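Long-range contact in aminoglycoside 3'-phosphotransferase AphA1-IAB (Acinetobacter baumannii, PDB 4GKH), which phosphorylates kanamycin and related aminoglycosides at the 3'-hydroxyl and so gives resistance to these antibiotics: residues R146-M157 with W180-F189. Residues are numbered along the deposited sequence; the frame is centred on the assembly and turned at random. Where two conformers were deposited one is given.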
loop_
_atom_site.group_PDB
_atom_site.type_symbol
_atom_site.label_atom_id
_atom_site.label_comp_id
_atom_site.label_asym_id
_atom_site.label_seq_id
_atom_site.Cartn_x
_atom_site.Cartn_y
_atom_site.Cartn_z
ATOM N N ARG A 146 14.073 -7.312 2.216
ATOM C CA ARG A 146 14.510 -7.112 0.844
ATOM C C ARG A 146 14.867 -8.424 0.142
ATOM O O ARG A 146 14.636 -8.562 -1.047
ATOM C CB ARG A 146 15.634 -6.073 0.748
ATOM C CG ARG A 146 17.039 -6.603 0.843
ATOM C CD ARG A 146 17.999 -5.634 0.162
ATOM N NE ARG A 146 19.397 -5.920 0.457
ATOM C CZ ARG A 146 20.066 -5.402 1.482
ATOM N NH1 ARG A 146 21.342 -5.715 1.664
ATOM N NH2 ARG A 146 19.460 -4.571 2.325
ATOM N N VAL A 147 15.411 -9.402 0.864
ATOM C CA VAL A 147 15.724 -10.694 0.263
ATOM C C VAL A 147 14.439 -11.353 -0.244
ATOM O O VAL A 147 14.390 -11.923 -1.346
ATOM C CB VAL A 147 16.491 -11.590 1.270
ATOM C CG1 VAL A 147 16.320 -13.061 0.956
ATOM C CG2 VAL A 147 17.973 -11.197 1.300
ATOM N N PHE A 148 13.383 -11.241 0.564
ATOM C CA PHE A 148 12.066 -11.770 0.210
ATOM C C PHE A 148 11.440 -11.039 -0.997
ATOM O O PHE A 148 10.920 -11.662 -1.932
ATOM C CB PHE A 148 11.133 -11.685 1.425
ATOM C CG PHE A 148 9.724 -12.110 1.143
ATOM C CD1 PHE A 148 9.383 -13.455 1.138
ATOM C CD2 PHE A 148 8.734 -11.165 0.902
ATOM C CE1 PHE A 148 8.082 -13.855 0.866
ATOM C CE2 PHE A 148 7.431 -11.554 0.635
ATOM C CZ PHE A 148 7.099 -12.898 0.620
ATOM N N ARG A 149 11.491 -9.713 -0.979
ATOM C CA ARG A 149 10.881 -8.919 -2.047
ATOM C C ARG A 149 11.672 -9.017 -3.336
ATOM O O ARG A 149 11.098 -8.968 -4.430
ATOM C CB ARG A 149 10.751 -7.438 -1.645
ATOM C CG ARG A 149 9.843 -7.127 -0.442
ATOM C CD ARG A 149 8.365 -7.516 -0.610
ATOM N NE ARG A 149 7.705 -6.929 -1.782
ATOM C CZ ARG A 149 7.343 -5.652 -1.902
ATOM N NH1 ARG A 149 7.577 -4.782 -0.923
ATOM N NH2 ARG A 149 6.743 -5.241 -3.012
ATOM N N LEU A 150 12.990 -9.133 -3.226
ATOM C CA LEU A 150 13.797 -9.255 -4.440
ATOM C C LEU A 150 13.473 -10.572 -5.160
ATOM O O LEU A 150 13.351 -10.628 -6.388
ATOM C CB LEU A 150 15.284 -9.147 -4.120
ATOM C CG LEU A 150 15.793 -7.712 -3.948
ATOM C CD1 LEU A 150 17.174 -7.715 -3.313
ATOM C CD2 LEU A 150 15.840 -6.982 -5.280
ATOM N N ALA A 151 13.311 -11.637 -4.389
ATOM C CA ALA A 151 12.932 -12.910 -4.986
ATOM C C ALA A 151 11.537 -12.825 -5.609
ATOM O O ALA A 151 11.287 -13.412 -6.655
ATOM C CB ALA A 151 13.003 -14.044 -3.953
ATOM N N GLN A 152 10.626 -12.103 -4.962
ATOM C CA GLN A 152 9.305 -11.884 -5.532
ATOM C C GLN A 152 9.425 -11.138 -6.855
ATOM O O GLN A 152 8.758 -11.462 -7.834
ATOM C CB GLN A 152 8.451 -11.039 -4.598
ATOM C CG GLN A 152 7.407 -11.786 -3.792
ATOM C CD GLN A 152 6.572 -10.850 -2.911
ATOM O OE1 GLN A 152 6.886 -9.667 -2.767
ATOM N NE2 GLN A 152 5.508 -11.380 -2.323
ATOM N N ALA A 153 10.268 -10.115 -6.867
ATOM C CA ALA A 153 10.457 -9.292 -8.061
ATOM C C ALA A 153 11.038 -10.112 -9.214
ATOM O O ALA A 153 10.620 -9.985 -10.391
ATOM C CB ALA A 153 11.371 -8.121 -7.732
ATOM N N GLN A 154 12.014 -10.947 -8.879
ATOM C CA GLN A 154 12.667 -11.770 -9.898
ATOM C C GLN A 154 11.628 -12.663 -10.582
ATOM O O GLN A 154 11.586 -12.748 -11.818
ATOM C CB GLN A 154 13.789 -12.608 -9.293
ATOM C CG GLN A 154 14.413 -13.571 -10.297
ATOM C CD GLN A 154 15.884 -13.822 -10.040
ATOM O OE1 GLN A 154 16.280 -14.252 -8.957
ATOM N NE2 GLN A 154 16.702 -13.555 -11.041
ATOM N N SER A 155 10.769 -13.275 -9.766
ATOM C CA SER A 155 9.718 -14.151 -10.264
ATOM C C SER A 155 8.681 -13.433 -11.110
ATOM O O SER A 155 8.280 -13.939 -12.149
ATOM C CB SER A 155 9.041 -14.882 -9.105
ATOM O OG SER A 155 9.937 -15.848 -8.586
ATOM N N ARG A 156 8.243 -12.261 -10.662
ATOM C CA ARG A 156 7.329 -11.442 -11.456
ATOM C C ARG A 156 7.935 -11.058 -12.803
ATOM O O ARG A 156 7.257 -11.119 -13.827
ATOM C CB ARG A 156 6.877 -10.205 -10.670
ATOM C CG ARG A 156 5.843 -10.558 -9.605
ATOM C CD ARG A 156 5.320 -9.364 -8.866
ATOM N NE ARG A 156 5.014 -8.251 -9.748
ATOM C CZ ARG A 156 3.871 -8.098 -10.405
ATOM N NH1 ARG A 156 3.690 -7.027 -11.165
ATOM N NH2 ARG A 156 2.913 -9.008 -10.300
HETATM N N MSE A 157 9.216 -10.698 -12.805
HETATM C CA MSE A 157 9.907 -10.376 -14.051
HETATM C C MSE A 157 9.946 -11.594 -14.957
HETATM O O MSE A 157 9.670 -11.505 -16.147
HETATM C CB MSE A 157 11.339 -9.917 -13.777
HETATM C CG MSE A 157 12.150 -9.662 -15.051
HETATM SE SE MSE A 157 13.950 -8.947 -14.727
HETATM C CE MSE A 157 14.592 -10.337 -13.512
ATOM N N TRP A 180 16.444 -4.292 -13.371
ATOM C CA TRP A 180 16.936 -5.350 -12.494
ATOM C C TRP A 180 18.458 -5.259 -12.284
ATOM O O TRP A 180 18.933 -5.254 -11.158
ATOM C CB TRP A 180 16.537 -6.717 -13.072
ATOM C CG TRP A 180 16.978 -7.893 -12.284
ATOM C CD1 TRP A 180 17.981 -8.769 -12.613
ATOM C CD2 TRP A 180 16.419 -8.364 -11.056
ATOM N NE1 TRP A 180 18.087 -9.745 -11.651
ATOM C CE2 TRP A 180 17.140 -9.520 -10.684
ATOM C CE3 TRP A 180 15.388 -7.916 -10.225
ATOM C CZ2 TRP A 180 16.854 -10.236 -9.526
ATOM C CZ3 TRP A 180 15.108 -8.636 -9.064
ATOM C CH2 TRP A 180 15.845 -9.768 -8.723
ATOM N N LYS A 181 19.221 -5.176 -13.368
ATOM C CA LYS A 181 20.679 -5.127 -13.256
ATOM C C LYS A 181 21.174 -3.894 -12.503
ATOM O O LYS A 181 22.051 -3.998 -11.652
ATOM C CB LYS A 181 21.343 -5.186 -14.635
ATOM C CG LYS A 181 21.241 -6.545 -15.309
ATOM C CD LYS A 181 22.155 -6.640 -16.523
ATOM C CE LYS A 181 23.032 -7.885 -16.464
ATOM N NZ LYS A 181 22.244 -9.150 -16.462
ATOM N N GLU A 182 20.617 -2.731 -12.832
ATOM C CA GLU A 182 21.051 -1.477 -12.227
ATOM C C GLU A 182 20.736 -1.460 -10.745
ATOM O O GLU A 182 21.497 -0.941 -9.943
ATOM C CB GLU A 182 20.374 -0.293 -12.915
ATOM C CG GLU A 182 20.860 -0.079 -14.336
ATOM C CD GLU A 182 22.236 0.541 -14.373
ATOM O OE1 GLU A 182 23.173 -0.103 -14.894
ATOM O OE2 GLU A 182 22.374 1.678 -13.872
HETATM N N MSE A 183 19.597 -2.031 -10.396
HETATM C CA MSE A 183 19.171 -2.071 -9.013
HETATM C C MSE A 183 20.191 -2.815 -8.148
HETATM O O MSE A 183 20.420 -2.443 -7.004
HETATM C CB MSE A 183 17.792 -2.725 -8.899
HETATM C CG MSE A 183 17.244 -2.736 -7.482
HETATM SE SE MSE A 183 15.415 -3.347 -7.331
HETATM C CE MSE A 183 15.616 -5.076 -8.232
ATOM N N HIS A 184 20.812 -3.860 -8.689
ATOM C CA HIS A 184 21.734 -4.653 -7.873
ATOM C C HIS A 184 23.069 -3.958 -7.588
ATOM O O HIS A 184 23.780 -4.324 -6.656
ATOM C CB HIS A 184 21.906 -6.072 -8.431
ATOM C CG HIS A 184 20.730 -6.954 -8.147
ATOM N ND1 HIS A 184 19.542 -6.850 -8.838
ATOM C CD2 HIS A 184 20.536 -7.909 -7.205
ATOM C CE1 HIS A 184 18.672 -7.715 -8.348
ATOM N NE2 HIS A 184 19.250 -8.373 -7.359
ATOM N N LYS A 185 23.375 -2.920 -8.361
ATOM C CA LYS A 185 24.569 -2.113 -8.118
ATOM C C LYS A 185 24.525 -1.243 -6.847
ATOM O O LYS A 185 25.566 -0.803 -6.362
ATOM C CB LYS A 185 24.904 -1.283 -9.359
ATOM C CG LYS A 185 25.177 -2.158 -10.569
ATOM C CD LYS A 185 25.178 -1.376 -11.866
ATOM C CE LYS A 185 25.379 -2.311 -13.052
ATOM N NZ LYS A 185 25.375 -1.583 -14.351
ATOM N N LEU A 186 23.333 -1.021 -6.300
ATOM C CA LEU A 186 23.176 -0.260 -5.060
ATOM C C LEU A 186 23.435 -1.097 -3.796
ATOM O O LEU A 186 23.806 -0.562 -2.746
ATOM C CB LEU A 186 21.760 0.327 -4.997
ATOM C CG LEU A 186 21.236 1.019 -6.259
ATOM C CD1 LEU A 186 19.723 1.157 -6.203
ATOM C CD2 LEU A 186 21.882 2.380 -6.463
ATOM N N LEU A 187 23.220 -2.407 -3.904
ATOM C CA LEU A 187 23.343 -3.332 -2.770
ATOM C C LEU A 187 24.811 -3.603 -2.405
ATOM O O LEU A 187 25.681 -3.582 -3.279
ATOM C CB LEU A 187 22.602 -4.649 -3.081
ATOM C CG LEU A 187 21.068 -4.576 -3.165
ATOM C CD1 LEU A 187 20.430 -5.953 -3.402
ATOM C CD2 LEU A 187 20.484 -3.918 -1.908
ATOM N N PRO A 188 25.090 -3.890 -1.121
ATOM C CA PRO A 188 24.120 -4.044 -0.030
ATOM C C PRO A 188 24.150 -2.945 1.033
ATOM O O PRO A 188 25.102 -2.173 1.116
ATOM C CB PRO A 188 24.548 -5.375 0.596
ATOM C CG PRO A 188 26.054 -5.385 0.429
ATOM C CD PRO A 188 26.390 -4.485 -0.762
ATOM N N PHE A 189 23.098 -2.894 1.848
ATOM C CA PHE A 189 23.054 -2.010 3.011
ATOM C C PHE A 189 22.432 -2.732 4.207
ATOM O O PHE A 189 21.702 -3.705 4.039
ATOM C CB PHE A 189 22.280 -0.726 2.697
ATOM C CG PHE A 189 20.871 -0.957 2.220
ATOM C CD1 PHE A 189 19.822 -1.047 3.123
ATOM C CD2 PHE A 189 20.592 -1.071 0.864
ATOM C CE1 PHE A 189 18.529 -1.255 2.687
ATOM C CE2 PHE A 189 19.299 -1.278 0.422
ATOM C CZ PHE A 189 18.265 -1.373 1.334
#
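Helix 146-157 and the short helical segment 180-184 run nearly antiparallel, their axes 163° apart and 12.5 Å at closest approach, and residues 187-189 pass Arg146. Trp180 and Arg146 contribute most to the contact. The Trp180 side chain is a knob in the hole formed by Leu150, Ala153, Gln154 and Met157. CG of Trp180 lies anti to the backbone N (chi1 180°), sending the indole toward the long helix. One face of the indole takes the methyl CE of Met157, a CH-pi contact 3.6 Å from the centroid of the five-membered ring. The selenium of this selenomethionine sits obliquely beside the same ring, a Met-aromatic contact. His184 covers the opposite face with CE1. Its ND1 donates an almost straight hydrogen bond of 2.9 Å to Trp180 O, which helps to hold the imidazole there. At the far edge of the indole, CH2 of Trp180 lies 3.5 Å from Leu150 O.

The two methyls of Leu150 take different neighbours. CD2 packs on CE of Met183, while CD1 meets CD1 of Leu187 tip to tip at 3.7 Å. Arg146 reaches out along an extended chain to the loop. Its NH1 and NH2 both donate to Phe189 O, at 3.1 and 3.0 Å, with the oxygen in the guanidinium plane. NH2 also sits over the Phe189 ring in a cation-pi contact. CD2 of Leu187 covers a guanidinium face.

The contact is helix-helix and helix-loop packing near the surface of the kinase-like fold, away from the ligand pockets. Helix 259-269 adjoins it through Glu182, Leu186 and Phe189, whose ring meets Phe264 edge-to-face, and Phe271, next to the C-terminus, touches Met183.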